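Local coordinates for peptide ABC transporter, peptide-binding protein (Thermus thermophilus, PDB 2D5W), which binds oligopeptides, a pentapeptide in this crystal, and probably delivers them to an ABC transporter as its extracellular solute-binding component, at residues H333-E338 with L545-R550; K558-Y563 with I582-R587. All coordinates share one frame; numbering follows the deposited sequence.

Contact 1: H333-E338 with L545-R550; sequences HALNRE and LPLYFR
The backbone O of Pro546 accepts a hydrogen bond from Arg337 NH2 at 2.8 Å, joining the first residue of helix 337-345 to strand 544-557 in the mixed sheet of a family 5 solute-binding protein. The bond is bent, with 139° at the hydrogen; NH2 stands above the carbonyl plane, and the oxygen in turn lies somewhat out of the guanidinium plane. Arginine suits this buried place because its long chain can lie against carbon while its head is divided between two backbone carbonyls: NH1 turns to Tyr370 O, outside the two segments, so two of its nitrogens are each bonded to a backbone oxygen, which limits rotation of the head. The chain bends at chi3 (-65°), which places NE out of line with the extended stem before it. Proline offers a carbonyl acceptor and an apolar ring beside it, whose CG lies 3.7 Å from Arg337 NH2.

Nearer the backbone, the methylene CD of Arg337 rests on the Leu547 methyl CD2 at 3.9 Å, the two side chains crossing at about a right angle. The same methyl is touched by Leu335 CD1, from the loop before the helix, at 4.1 Å. Branched leucines fit here, each offering a methyl to a wholly buried apolar patch that Phe425 of helix 416-431 and Ile306 of strand 293-308 extend. Asn336, between the two contributing residues, is the helix N-cap, its OD1 accepting from Gly339 N. Leu335 CD1 also meets Leu545 CD1 at 4.0 Å, methyl against methyl.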
loop_
_atom_site.group_PDB
_atom_site.type_symbol
_atom_site.label_atom_id
_atom_site.label_comp_id
_atom_site.label_asym_id
_atom_site.label_seq_id
_atom_site.Cartn_x
_atom_site.Cartn_y
_atom_site.Cartn_z
ATOM N N HIS A 333 -2.789 -23.717 11.412
ATOM C CA HIS A 333 -2.155 -24.659 12.338
ATOM C C HIS A 333 -1.089 -25.482 11.612
ATOM O O HIS A 333 -0.193 -26.047 12.245
ATOM C CB HIS A 333 -3.185 -25.625 12.944
ATOM C CG HIS A 333 -3.911 -25.083 14.137
ATOM N ND1 HIS A 333 -3.262 -24.605 15.255
ATOM C CD2 HIS A 333 -5.236 -25.000 14.409
ATOM C CE1 HIS A 333 -4.156 -24.252 16.165
ATOM N NE2 HIS A 333 -5.360 -24.484 15.675
ATOM N N ALA A 334 -1.192 -25.555 10.287
ATOM C CA ALA A 334 -0.234 -26.313 9.486
ATOM C C ALA A 334 0.929 -25.461 8.982
ATOM O O ALA A 334 1.839 -25.976 8.338
ATOM C CB ALA A 334 -0.945 -26.973 8.313
ATOM N N LEU A 335 0.889 -24.159 9.254
ATOM C CA LEU A 335 1.964 -23.261 8.839
ATOM C C LEU A 335 2.892 -23.065 10.032
ATOM O O LEU A 335 2.502 -22.482 11.044
ATOM C CB LEU A 335 1.399 -21.908 8.390
ATOM C CG LEU A 335 0.353 -21.936 7.270
ATOM C CD1 LEU A 335 0.072 -20.513 6.808
ATOM C CD2 LEU A 335 0.849 -22.776 6.100
ATOM N N ASN A 336 4.120 -23.563 9.927
ATOM C CA ASN A 336 5.065 -23.431 11.025
ATOM C C ASN A 336 5.699 -22.049 10.978
ATOM O O ASN A 336 6.873 -21.890 10.638
ATOM C CB ASN A 336 6.141 -24.511 10.939
ATOM C CG ASN A 336 7.011 -24.549 12.171
ATOM O OD1 ASN A 336 6.812 -23.775 13.109
ATOM N ND2 ASN A 336 7.982 -25.455 12.182
ATOM N N ARG A 337 4.901 -21.049 11.336
ATOM C CA ARG A 337 5.343 -19.664 11.314
ATOM C C ARG A 337 6.480 -19.368 12.283
ATOM O O ARG A 337 7.431 -18.668 11.933
ATOM C CB ARG A 337 4.152 -18.741 11.591
ATOM C CG ARG A 337 3.050 -18.853 10.543
ATOM C CD ARG A 337 1.850 -18.008 10.916
ATOM N NE ARG A 337 1.217 -18.498 12.136
ATOM C CZ ARG A 337 0.443 -17.762 12.926
ATOM N NH1 ARG A 337 -0.087 -18.295 14.017
ATOM N NH2 ARG A 337 0.202 -16.491 12.634
ATOM N N GLU A 338 6.394 -19.893 13.499
ATOM C CA GLU A 338 7.460 -19.647 14.458
ATOM C C GLU A 338 8.758 -20.285 13.967
ATOM O O GLU A 338 9.830 -19.699 14.103
ATOM C CB GLU A 338 7.093 -20.192 15.840
ATOM C CG GLU A 338 8.160 -19.921 16.896
ATOM C CD GLU A 338 8.413 -18.437 17.129
ATOM O OE1 GLU A 338 9.495 -18.097 17.651
ATOM O OE2 GLU A 338 7.534 -17.609 16.808
ATOM N N LEU A 545 -4.659 -15.067 6.687
ATOM C CA LEU A 545 -3.730 -15.728 7.591
ATOM C C LEU A 545 -2.557 -14.805 7.875
ATOM O O LEU A 545 -1.795 -14.459 6.971
ATOM C CB LEU A 545 -3.227 -17.036 6.975
ATOM C CG LEU A 545 -4.306 -17.977 6.427
ATOM C CD1 LEU A 545 -3.659 -19.258 5.922
ATOM C CD2 LEU A 545 -5.323 -18.293 7.513
ATOM N N PRO A 546 -2.408 -14.372 9.135
ATOM C CA PRO A 546 -1.290 -13.482 9.457
ATOM C C PRO A 546 0.009 -14.276 9.508
ATOM O O PRO A 546 0.036 -15.381 10.049
ATOM C CB PRO A 546 -1.688 -12.924 10.819
ATOM C CG PRO A 546 -2.381 -14.102 11.462
ATOM C CD PRO A 546 -3.213 -14.684 10.333
ATOM N N LEU A 547 1.079 -13.731 8.932
ATOM C CA LEU A 547 2.359 -14.432 8.958
ATOM C C LEU A 547 3.356 -13.749 9.895
ATOM O O LEU A 547 3.668 -14.284 10.957
ATOM C CB LEU A 547 2.938 -14.566 7.541
ATOM C CG LEU A 547 2.123 -15.443 6.578
ATOM C CD1 LEU A 547 2.875 -15.583 5.262
ATOM C CD2 LEU A 547 1.871 -16.820 7.192
ATOM N N TYR A 548 3.851 -12.573 9.521
ATOM C CA TYR A 548 4.796 -11.855 10.372
ATOM C C TYR A 548 4.841 -10.364 10.066
ATOM O O TYR A 548 4.415 -9.926 8.996
ATOM C CB TYR A 548 6.209 -12.458 10.257
ATOM C CG TYR A 548 6.754 -12.609 8.849
ATOM C CD1 TYR A 548 6.559 -13.785 8.119
ATOM C CD2 TYR A 548 7.487 -11.583 8.255
ATOM C CE1 TYR A 548 7.088 -13.929 6.831
ATOM C CE2 TYR A 548 8.014 -11.718 6.973
ATOM C CZ TYR A 548 7.814 -12.888 6.268
ATOM O OH TYR A 548 8.348 -13.006 5.004
ATOM N N PHE A 549 5.343 -9.587 11.023
ATOM C CA PHE A 549 5.474 -8.140 10.860
ATOM C C PHE A 549 6.902 -7.868 10.402
ATOM O O PHE A 549 7.859 -8.398 10.964
ATOM C CB PHE A 549 5.194 -7.415 12.179
ATOM C CG PHE A 549 3.777 -7.561 12.663
ATOM C CD1 PHE A 549 2.714 -7.096 11.897
ATOM C CD2 PHE A 549 3.510 -8.148 13.895
ATOM C CE1 PHE A 549 1.400 -7.216 12.356
ATOM C CE2 PHE A 549 2.203 -8.269 14.359
ATOM C CZ PHE A 549 1.149 -7.802 13.590
ATOM N N ARG A 550 7.035 -7.027 9.385
ATOM C CA ARG A 550 8.333 -6.726 8.795
ATOM C C ARG A 550 8.962 -5.388 9.125
ATOM O O ARG A 550 8.295 -4.448 9.551
ATOM C CB ARG A 550 8.220 -6.831 7.271
ATOM C CG ARG A 550 7.923 -8.230 6.782
ATOM C CD ARG A 550 7.513 -8.261 5.321
ATOM N NE ARG A 550 8.500 -7.642 4.442
ATOM C CZ ARG A 550 8.402 -7.638 3.119
ATOM N NH1 ARG A 550 9.339 -7.055 2.381
ATOM N NH2 ARG A 550 7.363 -8.220 2.532
#

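Contact 2: K558-Y563 with I582-R587; sequences KGLVNY and IGWESR
Leu560 CD1 sits over the centre of the six-membered ring of Trp584, 3.9 Å from the centroid and 7° off its normal, a CH-pi contact within an antiparallel two-stranded ribbon. The two residues lie directly opposite each other, as a non-hydrogen-bonded pair, and their side chains point to the same face. At Leu560, chi1 (-175°) sets CG anti to the backbone N, and chi2 (70°) then places CD1 over the indole. Tryptophan suits the place because its broad face takes this methyl while its N-H finds a partner in Ser7 O; an alanine here would probably leave Leu560 CD1 without its aromatic floor and Ser7 O without its donor. Branched Ile582 also brings CG2 to Leu560 CD1, at 3.9 Å.

Backbone bonds hold the register. Val561 N gives a nearly straight bond to Gly583 O (2.8 Å), and Gly583 N returns a longer one to Val561 O (3.3 Å). Glu585 N adds a bond to Gly559 O (3.0 Å). Gly559 has positive phi, where a CB would be jammed against Lys558 O. Farther out, Asn562 OD1 accepts from Lys592 N and Trp593 N. Leu560 and Ile582 rest on Leu8 of strand 7-12, Trp584 on Pro3 of helix 2-5, and Ile582 on Tyr39 of helix 31-40.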
loop_
_atom_site.group_PDB
_atom_site.type_symbol
_atom_site.label_atom_id
_atom_site.label_comp_id
_atom_site.label_asym_id
_atom_site.label_seq_id
_atom_site.Cartn_x
_atom_site.Cartn_y
_atom_site.Cartn_z
ATOM N N LYS A 558 27.640 5.751 1.597
ATOM C CA LYS A 558 28.179 6.774 2.474
ATOM C C LYS A 558 28.281 8.072 1.689
ATOM O O LYS A 558 28.626 8.071 0.507
ATOM C CB LYS A 558 29.540 6.336 3.019
ATOM C CG LYS A 558 29.409 5.166 3.988
ATOM C CD LYS A 558 30.734 4.701 4.549
ATOM C CE LYS A 558 30.519 3.586 5.562
ATOM N NZ LYS A 558 29.778 4.040 6.779
ATOM N N GLY A 559 27.936 9.175 2.342
ATOM C CA GLY A 559 27.984 10.468 1.683
ATOM C C GLY A 559 26.611 10.980 1.275
ATOM O O GLY A 559 26.430 12.181 1.083
ATOM N N LEU A 560 25.640 10.080 1.140
ATOM C CA LEU A 560 24.286 10.475 0.759
ATOM C C LEU A 560 23.515 10.854 2.013
ATOM O O LEU A 560 23.373 10.042 2.922
ATOM C CB LEU A 560 23.561 9.323 0.051
ATOM C CG LEU A 560 22.172 9.680 -0.499
ATOM C CD1 LEU A 560 22.320 10.619 -1.690
ATOM C CD2 LEU A 560 21.434 8.417 -0.919
ATOM N N VAL A 561 23.019 12.084 2.072
ATOM C CA VAL A 561 22.271 12.509 3.245
ATOM C C VAL A 561 20.807 12.819 2.973
ATOM O O VAL A 561 20.409 13.146 1.845
ATOM C CB VAL A 561 22.915 13.742 3.933
ATOM C CG1 VAL A 561 24.258 13.355 4.531
ATOM C CG2 VAL A 561 23.066 14.879 2.943
ATOM N N ASN A 562 20.028 12.694 4.043
ATOM C CA ASN A 562 18.597 12.944 4.069
ATOM C C ASN A 562 17.718 11.887 3.403
ATOM O O ASN A 562 16.507 12.070 3.279
ATOM C CB ASN A 562 18.305 14.347 3.529
ATOM C CG ASN A 562 18.996 15.423 4.348
ATOM O OD1 ASN A 562 19.179 15.267 5.557
ATOM N ND2 ASN A 562 19.381 16.515 3.699
ATOM N N TYR A 563 18.331 10.781 2.986
ATOM C CA TYR A 563 17.588 9.661 2.404
ATOM C C TYR A 563 17.282 8.844 3.657
ATOM O O TYR A 563 17.978 7.877 3.975
ATOM C CB TYR A 563 18.472 8.853 1.452
ATOM C CG TYR A 563 17.715 7.789 0.685
ATOM C CD1 TYR A 563 17.099 8.086 -0.530
ATOM C CD2 TYR A 563 17.574 6.499 1.196
ATOM C CE1 TYR A 563 16.358 7.125 -1.219
ATOM C CE2 TYR A 563 16.835 5.531 0.518
ATOM C CZ TYR A 563 16.229 5.851 -0.686
ATOM O OH TYR A 563 15.485 4.902 -1.350
ATOM N N ILE A 582 17.573 15.606 -0.699
ATOM C CA ILE A 582 18.448 14.443 -0.713
ATOM C C ILE A 582 19.646 14.796 -1.591
ATOM O O ILE A 582 19.493 15.272 -2.716
ATOM C CB ILE A 582 17.716 13.201 -1.266
ATOM C CG1 ILE A 582 16.571 12.825 -0.317
ATOM C CG2 ILE A 582 18.698 12.045 -1.430
ATOM C CD1 ILE A 582 15.672 11.714 -0.815
ATOM N N GLY A 583 20.845 14.584 -1.064
ATOM C CA GLY A 583 22.026 14.918 -1.836
ATOM C C GLY A 583 23.324 14.413 -1.245
ATOM O O GLY A 583 23.346 13.789 -0.185
ATOM N N TRP A 584 24.409 14.708 -1.951
ATOM C CA TRP A 584 25.743 14.296 -1.550
ATOM C C TRP A 584 26.429 15.381 -0.730
ATOM O O TRP A 584 26.497 16.535 -1.151
ATOM C CB TRP A 584 26.564 13.980 -2.800
ATOM C CG TRP A 584 25.954 12.894 -3.640
ATOM C CD1 TRP A 584 25.233 13.044 -4.790
ATOM C CD2 TRP A 584 25.964 11.490 -3.352
ATOM N NE1 TRP A 584 24.793 11.818 -5.237
ATOM C CE2 TRP A 584 25.226 10.850 -4.370
ATOM C CE3 TRP A 584 26.524 10.715 -2.329
ATOM C CZ2 TRP A 584 25.033 9.464 -4.395
ATOM C CZ3 TRP A 584 26.333 9.338 -2.353
ATOM C CH2 TRP A 584 25.592 8.728 -3.381
ATOM N N GLU A 585 26.941 15.015 0.440
ATOM C CA GLU A 585 27.604 15.995 1.291
ATOM C C GLU A 585 28.786 16.674 0.603
ATOM O O GLU A 585 29.031 17.861 0.827
ATOM C CB GLU A 585 28.061 15.347 2.600
ATOM C CG GLU A 585 26.920 14.746 3.401
ATOM C CD GLU A 585 27.322 14.353 4.810
ATOM O OE1 GLU A 585 27.102 15.158 5.740
ATOM O OE2 GLU A 585 27.861 13.240 4.985
ATOM N N SER A 586 29.509 15.941 -0.241
ATOM C CA SER A 586 30.662 16.516 -0.930
ATOM C C SER A 586 30.246 17.551 -1.975
ATOM O O SER A 586 31.090 18.269 -2.516
ATOM C CB SER A 586 31.515 15.417 -1.574
ATOM O OG SER A 586 30.813 14.747 -2.600
ATOM N N ARG A 587 28.945 17.618 -2.253
ATOM C CA ARG A 587 28.387 18.591 -3.191
ATOM C C ARG A 587 27.863 19.783 -2.391
ATOM O O ARG A 587 27.442 20.794 -2.955
ATOM C CB ARG A 587 27.231 17.973 -3.983
ATOM C CG ARG A 587 27.657 17.168 -5.191
ATOM C CD ARG A 587 27.882 18.076 -6.385
ATOM N NE ARG A 587 28.320 17.332 -7.559
ATOM C CZ ARG A 587 28.445 17.859 -8.774
ATOM N NH1 ARG A 587 28.855 17.106 -9.786
ATOM N NH2 ARG A 587 28.154 19.137 -8.977
HETATM O O HOH W 1 29.282 12.986 -0.760
#

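How the contacts relate
Contacts 1 and 2 follow one another along the chain, and strand 544-557, which carries half of contact 1, runs on almost directly into strand 560-561 of contact 2. Their centres are 38 Å apart and they do not touch. Contact 1 is buried throughout and joins the loop before a helix, and that helix's first residue, to a strand by side chains, with a charged group reaching a main-chain acceptor. Contact 2 lies farther from the centre of the chain and is a strand pair whose backbones bond directly; most of it is buried, but Lys558 and Glu585 are exposed. Apolar contact is aliphatic in the first, while the second adds an indole face.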